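Local coordinates for scarecrow-like protein 3 (Arabidopsis thaliana, PDB 6KPB) that probably acts as a transcription factor of the GRAS family in plant development and binds zinc finger proteins of the IDD group, at residues 130-133 with 134-138; 204-207 with 208-212; 389-392 with 393-397. All coordinates share one frame; numbering follows the deposited sequence.

Interaction 1: 130-133 with 134-138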
# COMPACT_ATOMS: atom_id res chain seq x y z
N SER A 130 10.03 -7.84 -2.91
CA SER A 130 9.65 -9.01 -3.69
C SER A 130 8.78 -8.61 -4.88
O SER A 130 8.96 -9.13 -5.99
CB SER A 130 8.92 -10.02 -2.81
OG SER A 130 7.52 -9.78 -2.81
N GLU A 131 7.83 -7.70 -4.67
CA GLU A 131 7.00 -7.24 -5.78
C GLU A 131 7.82 -6.46 -6.81
O GLU A 131 7.59 -6.58 -8.02
CB GLU A 131 5.85 -6.39 -5.26
CG GLU A 131 4.59 -7.18 -4.94
CD GLU A 131 3.93 -7.75 -6.18
OE1 GLU A 131 3.42 -6.95 -6.99
OE2 GLU A 131 3.94 -8.98 -6.35
N GLU A 132 8.78 -5.66 -6.34
CA GLU A 132 9.59 -4.87 -7.27
C GLU A 132 10.49 -5.77 -8.11
O GLU A 132 10.68 -5.51 -9.30
CB GLU A 132 10.42 -3.84 -6.49
CG GLU A 132 9.58 -2.70 -5.92
CD GLU A 132 10.35 -1.83 -4.95
OE1 GLU A 132 11.44 -2.25 -4.50
OE2 GLU A 132 9.87 -0.72 -4.64
N ILE A 133 11.05 -6.82 -7.51
CA ILE A 133 11.79 -7.81 -8.30
C ILE A 133 10.87 -8.46 -9.33
O ILE A 133 11.26 -8.68 -10.48
CB ILE A 133 12.43 -8.86 -7.38
CG1 ILE A 133 13.49 -8.22 -6.47
CG2 ILE A 133 13.05 -9.98 -8.20
CD1 ILE A 133 14.15 -9.21 -5.54
N HIS A 134 9.63 -8.75 -8.93
CA HIS A 134 8.70 -9.42 -9.82
C HIS A 134 8.37 -8.56 -11.04
O HIS A 134 8.35 -9.05 -12.17
CB HIS A 134 7.42 -9.78 -9.06
CG HIS A 134 6.40 -10.49 -9.89
ND1 HIS A 134 6.67 -11.68 -10.54
CD2 HIS A 134 5.11 -10.19 -10.17
CE1 HIS A 134 5.59 -12.07 -11.19
NE2 HIS A 134 4.63 -11.19 -10.98
N VAL A 135 8.12 -7.26 -10.83
CA VAL A 135 7.75 -6.41 -11.95
C VAL A 135 8.93 -6.19 -12.89
O VAL A 135 8.75 -6.06 -14.11
CB VAL A 135 7.15 -5.08 -11.45
CG1 VAL A 135 8.20 -4.22 -10.78
CG2 VAL A 135 6.47 -4.33 -12.59
N ARG A 136 10.16 -6.15 -12.35
CA ARG A 136 11.33 -6.04 -13.22
C ARG A 136 11.51 -7.29 -14.06
O ARG A 136 11.91 -7.21 -15.23
CB ARG A 136 12.59 -5.77 -12.39
CG ARG A 136 12.58 -4.44 -11.66
CD ARG A 136 13.96 -4.10 -11.13
NE ARG A 136 13.89 -3.23 -9.96
CZ ARG A 136 14.03 -3.65 -8.71
NH1 ARG A 136 14.26 -4.93 -8.46
NH2 ARG A 136 13.95 -2.79 -7.70
N ARG A 137 11.24 -8.46 -13.49
CA ARG A 137 11.28 -9.70 -14.27
C ARG A 137 10.26 -9.66 -15.39
O ARG A 137 10.54 -10.10 -16.51
CB ARG A 137 11.05 -10.90 -13.35
CG ARG A 137 11.54 -12.23 -13.92
CD ARG A 137 10.48 -12.92 -14.77
NE ARG A 137 9.45 -13.58 -13.97
CZ ARG A 137 8.34 -14.11 -14.46
NH1 ARG A 137 8.10 -14.07 -15.77
NH2 ARG A 137 7.46 -14.69 -13.66
N LEU A 138 9.06 -9.12 -15.11
CA LEU A 138 8.03 -9.04 -16.13
C LEU A 138 8.44 -8.13 -17.28
O LEU A 138 8.24 -8.46 -18.45
CB LEU A 138 6.71 -8.57 -15.51
CG LEU A 138 6.01 -9.54 -14.57
CD1 LEU A 138 4.82 -8.88 -13.90
CD2 LEU A 138 5.57 -10.79 -15.33
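Backbone hydrogen bonds between Ser130-Ile133 and His134-Arg137 hold this stretch as regular alpha helix. His134 N donates to Ser130 O at 3.0 Å, Val135 N to Glu131 O at 2.9 Å, Arg136 N to Glu132 O and Arg137 N to Ile133 O.

Among the charged groups, Glu132 and Arg136 run alongside each other and point the same way, yet Glu132 OE1 stays 4.1 Å from Arg136 NH2, beyond a salt bridge; the carboxylate and guanidinium planes are turned 54° apart. Glu132 OE1 instead takes a hydrogen bond from Gln205 NE2. The extended Arg136 chain runs back along its own helix, its CG 3.2 Å from Glu132 O, and that same carbonyl oxygen lies over one guanidinium face. Arg137 turns elsewhere, to a salt bridge with Glu141.

Other contacts set a carbon against a polar atom. Ile133 CG1 comes within 3.9 Å of Arg136 NH1. His134 has CG anti to the backbone N (chi1 -179°), which carries its ring alongside Glu131, where CD2 lies 4.2 Å from Glu131 OE2. One face of this ring has Leu138 CG above it, near the rim.

Glu131 and His134 also touch helix 387-406, while Ile133 and Arg136 reach helix 206-223: i to i+3 and i to i+4 contacts along a helix lodged between two neighbours in the GRAS domain.

Interaction 2: 204-207 with 208-212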
# COMPACT_ATOMS: atom_id res chain seq x y z
N HIS A 204 20.43 -0.36 -4.34
CA HIS A 204 20.01 0.18 -3.06
C HIS A 204 19.31 -0.84 -2.18
O HIS A 204 18.88 -0.49 -1.07
CB HIS A 204 19.10 1.40 -3.28
CG HIS A 204 17.87 1.10 -4.08
ND1 HIS A 204 17.87 1.07 -5.46
CD2 HIS A 204 16.60 0.81 -3.70
CE1 HIS A 204 16.65 0.78 -5.89
NE2 HIS A 204 15.87 0.62 -4.84
N GLN A 205 19.18 -2.08 -2.62
CA GLN A 205 18.49 -3.12 -1.87
C GLN A 205 19.39 -4.34 -1.77
O GLN A 205 19.85 -4.86 -2.80
CB GLN A 205 17.15 -3.48 -2.53
CG GLN A 205 16.13 -2.35 -2.47
CD GLN A 205 14.96 -2.56 -3.41
OE1 GLN A 205 14.87 -3.58 -4.09
NE2 GLN A 205 14.05 -1.59 -3.45
N LYS A 206 19.65 -4.79 -0.54
CA LYS A 206 20.53 -5.93 -0.33
C LYS A 206 19.99 -7.19 -0.99
O LYS A 206 20.75 -7.93 -1.62
CB LYS A 206 20.74 -6.18 1.17
CG LYS A 206 22.13 -5.80 1.67
CD LYS A 206 22.67 -6.84 2.64
CE LYS A 206 23.54 -7.86 1.93
NZ LYS A 206 24.94 -7.37 1.76
N GLU A 207 18.69 -7.45 -0.85
CA GLU A 207 18.10 -8.68 -1.38
C GLU A 207 18.33 -8.82 -2.88
O GLU A 207 18.51 -9.93 -3.38
CB GLU A 207 16.61 -8.72 -1.07
CG GLU A 207 16.26 -8.59 0.41
CD GLU A 207 16.11 -7.14 0.85
OE1 GLU A 207 15.36 -6.90 1.82
OE2 GLU A 207 16.73 -6.25 0.24
N VAL A 208 18.33 -7.70 -3.61
CA VAL A 208 18.61 -7.75 -5.04
C VAL A 208 20.06 -8.16 -5.29
O VAL A 208 20.35 -8.95 -6.19
CB VAL A 208 18.29 -6.40 -5.70
CG1 VAL A 208 18.55 -6.45 -7.19
CG2 VAL A 208 16.84 -6.02 -5.42
N LEU A 209 20.99 -7.64 -4.48
CA LEU A 209 22.39 -7.99 -4.65
C LEU A 209 22.68 -9.41 -4.17
O LEU A 209 23.57 -10.07 -4.72
CB LEU A 209 23.27 -6.98 -3.91
CG LEU A 209 23.21 -5.55 -4.44
CD1 LEU A 209 23.71 -4.56 -3.40
CD2 LEU A 209 24.02 -5.43 -5.72
N GLU A 210 21.95 -9.88 -3.16
CA GLU A 210 22.14 -11.25 -2.69
C GLU A 210 21.74 -12.26 -3.76
O GLU A 210 22.45 -13.26 -3.97
CB GLU A 210 21.34 -11.49 -1.41
CG GLU A 210 21.74 -10.60 -0.24
CD GLU A 210 20.92 -10.88 1.00
OE1 GLU A 210 21.37 -10.52 2.11
OE2 GLU A 210 19.83 -11.47 0.87
N GLN A 211 20.62 -12.03 -4.44
CA GLN A 211 20.18 -12.96 -5.47
C GLN A 211 21.13 -12.95 -6.66
O GLN A 211 21.47 -14.01 -7.20
CB GLN A 211 18.76 -12.63 -5.92
CG GLN A 211 17.71 -12.81 -4.83
CD GLN A 211 16.30 -12.62 -5.35
OE1 GLN A 211 15.35 -12.48 -4.57
NE2 GLN A 211 16.15 -12.61 -6.67
N MET A 212 21.56 -11.77 -7.10
CA MET A 212 22.51 -11.70 -8.21
C MET A 212 23.82 -12.37 -7.84
O MET A 212 24.35 -13.19 -8.61
CB MET A 212 22.75 -10.25 -8.61
CG MET A 212 23.95 -10.08 -9.52
SD MET A 212 24.03 -8.48 -10.33
CE MET A 212 22.46 -8.45 -11.18
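The Gln205 amide meets Val208 through its oxygen end, OE1 lying 3.4 Å from Val208 CG2, while NE2 is hydrogen-bonded to Glu132 of helix 129-142. A second flat group, the Glu210 carboxylate, has OE1 3.4 Å from Lys206 CE, the two side chains crossing at about a right angle. Lys206 NZ remains 4.8 Å from Glu210 OE1, so any attraction between the charges is probably modest.

Gln205 is the N-cap of helix 206-223, which follows strand 196-203 and leads on to strand 227-233 in a beta-alpha-beta unit, in keeping with the Rossmann-like clan of the GRAS family. At this start the bonds are weak: Gln205 O receives Val208 N at 3.3 Å and Leu209 N at 3.4 Å. From the next carbonyl the bonding is firmer: Glu210 N donates to Lys206 O at 2.8 Å.

Val208 has CG2 beside its backbone N, CG1 being anti to that atom (chi1 -179°), and CG2 is thus the methyl that faces Gln205, with CB of that residue 3.9 Å away. Leu209 packs on strand 227-233, touching Pro231 and Val233, and Gln211 N donates to Glu207 O at 3.2 Å.

Interaction 3: 389-392 with 393-397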
# COMPACT_ATOMS: atom_id res chain seq x y z
N ARG A 389 0.25 -7.63 -16.99
CA ARG A 389 0.16 -6.38 -17.74
C ARG A 389 -0.15 -5.21 -16.83
O ARG A 389 0.45 -4.13 -16.96
CB ARG A 389 -0.90 -6.52 -18.84
CG ARG A 389 -1.28 -5.23 -19.53
CD ARG A 389 -2.26 -5.51 -20.66
NE ARG A 389 -2.79 -4.29 -21.25
CZ ARG A 389 -3.63 -4.27 -22.28
NH1 ARG A 389 -4.07 -3.11 -22.76
NH2 ARG A 389 -4.03 -5.41 -22.84
N ILE A 390 -1.08 -5.39 -15.89
CA ILE A 390 -1.46 -4.30 -15.00
C ILE A 390 -0.29 -3.92 -14.09
O ILE A 390 -0.04 -2.73 -13.85
CB ILE A 390 -2.71 -4.68 -14.19
CG1 ILE A 390 -3.88 -4.97 -15.12
CG2 ILE A 390 -3.07 -3.57 -13.21
CD1 ILE A 390 -5.19 -5.23 -14.40
N LYS A 391 0.44 -4.92 -13.58
CA LYS A 391 1.60 -4.63 -12.74
C LYS A 391 2.61 -3.77 -13.48
O LYS A 391 3.11 -2.77 -12.94
CB LYS A 391 2.25 -5.93 -12.27
CG LYS A 391 1.53 -6.64 -11.14
CD LYS A 391 2.53 -7.35 -10.23
CE LYS A 391 1.90 -8.55 -9.55
NZ LYS A 391 1.56 -9.62 -10.53
N VAL A 392 2.94 -4.15 -14.72
CA VAL A 392 3.89 -3.37 -15.51
C VAL A 392 3.33 -1.98 -15.78
O VAL A 392 4.03 -0.97 -15.62
CB VAL A 392 4.24 -4.11 -16.81
CG1 VAL A 392 5.00 -3.20 -17.76
CG2 VAL A 392 5.04 -5.37 -16.50
N GLU A 393 2.06 -1.91 -16.19
CA GLU A 393 1.46 -0.62 -16.53
C GLU A 393 1.41 0.31 -15.32
O GLU A 393 1.60 1.52 -15.46
CB GLU A 393 0.07 -0.84 -17.12
CG GLU A 393 0.08 -1.38 -18.54
CD GLU A 393 -1.29 -1.83 -19.01
OE1 GLU A 393 -2.19 -1.99 -18.16
OE2 GLU A 393 -1.46 -2.04 -20.23
N LYS A 394 1.16 -0.24 -14.13
CA LYS A 394 1.06 0.58 -12.93
C LYS A 394 2.42 0.82 -12.27
O LYS A 394 2.85 1.96 -12.11
CB LYS A 394 0.14 -0.06 -11.94
CG LYS A 394 0.45 0.32 -10.53
CD LYS A 394 -0.78 0.61 -9.72
CE LYS A 394 -0.62 1.92 -8.99
NZ LYS A 394 -1.46 1.97 -7.78
N MET A 395 3.11 -0.26 -11.88
CA MET A 395 4.30 -0.12 -11.05
C MET A 395 5.49 0.46 -11.81
O MET A 395 6.42 0.97 -11.18
CB MET A 395 4.69 -1.47 -10.45
CG MET A 395 3.63 -2.07 -9.54
SD MET A 395 4.22 -3.48 -8.59
CE MET A 395 2.75 -3.87 -7.64
N LEU A 396 5.49 0.39 -13.14
CA LEU A 396 6.60 0.90 -13.95
C LEU A 396 6.18 2.16 -14.71
O LEU A 396 6.61 3.26 -14.36
CB LEU A 396 7.11 -0.18 -14.90
CG LEU A 396 7.86 -1.33 -14.23
CD1 LEU A 396 8.39 -2.31 -15.27
CD2 LEU A 396 8.99 -0.81 -13.36
N PHE A 397 5.37 2.02 -15.76
CA PHE A 397 4.99 3.18 -16.56
C PHE A 397 4.20 4.19 -15.73
O PHE A 397 4.38 5.40 -15.88
CB PHE A 397 4.19 2.74 -17.78
CG PHE A 397 4.88 1.71 -18.63
CD1 PHE A 397 6.26 1.70 -18.74
CD2 PHE A 397 4.15 0.75 -19.30
CE1 PHE A 397 6.90 0.75 -19.52
CE2 PHE A 397 4.78 -0.20 -20.08
CZ PHE A 397 6.15 -0.20 -20.19
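Arg389 and Glu393 meet because the arginine chain is fully extended from a CG anti to its own amide nitrogen (chi1 170°), whereas the glutamate sends CG anti to the carbonyl carbon (chi1 -74°) and then extends so that its carboxylate reaches the arginine. The result is an i to i+4 salt bridge on helix 387-406, within the PFYRE region predicted for GRAS proteins, and a wider pi-type turn spans 393-397, starting at the glutamate.

Arg389 NE donates to Glu393 OE2 at 2.8 Å. The oxygen lies near the guanidinium plane, at its edge, but NE approaches OE2 from above the carboxylate plane, and the two planes stand 84° apart. Glu393 CD also packs 3.4 Å from Arg389 CG, and the backbone repeats the link, with Glu393 N donating to Arg389 O. Both charges have further mates: Arg389 NH1 forms a salt bridge with Glu379, and Glu393 OE1 one with Arg95, tying the pair to helices 360-381 and 92-109. A methionine in place of Arg389 would probably cost Glu379 this salt bridge and leave the Glu393 carboxylate, still held by Arg95 at OE1, less firmly fixed on its OE2 side.

On another side of the helix Lys394 leads away, its NZ making a weak hydrogen bond to Thr122 of the second subunit, while Met395 N donates to Lys391 O at 2.7 Å.

The widened turn shows at Val392 O, gripped by two amides: Leu396 N at 3.2 Å, above the carbonyl plane, and Phe397 N at 3.3 Å. That oxygen also sits over one face of the Phe397 ring, whose CE2 rests 3.8 Å from Val392 CG1, the two side chains lying alongside each other.

Overall arrangement
From the N terminus the three contacts come in series, each within one unbroken run of residues; none closes a long loop, and none nests or crosses. Interaction 1, on helix 129-142, is central. It touches interaction 2, at the start of helix 206-223, where Ile133 CD1 packs on Gln211 OE1, and it touches interaction 3, on helix 387-406, where Val135 CG2 packs on Leu396 CG at 3.7 Å. Interactions 2 and 3 do not meet, their nearest atoms being about 11 Å apart. Helix 129-142 therefore joins the beta-alpha-beta part of the fold to helix 387-406, whose other neighbours include helices 92-109 and 360-381.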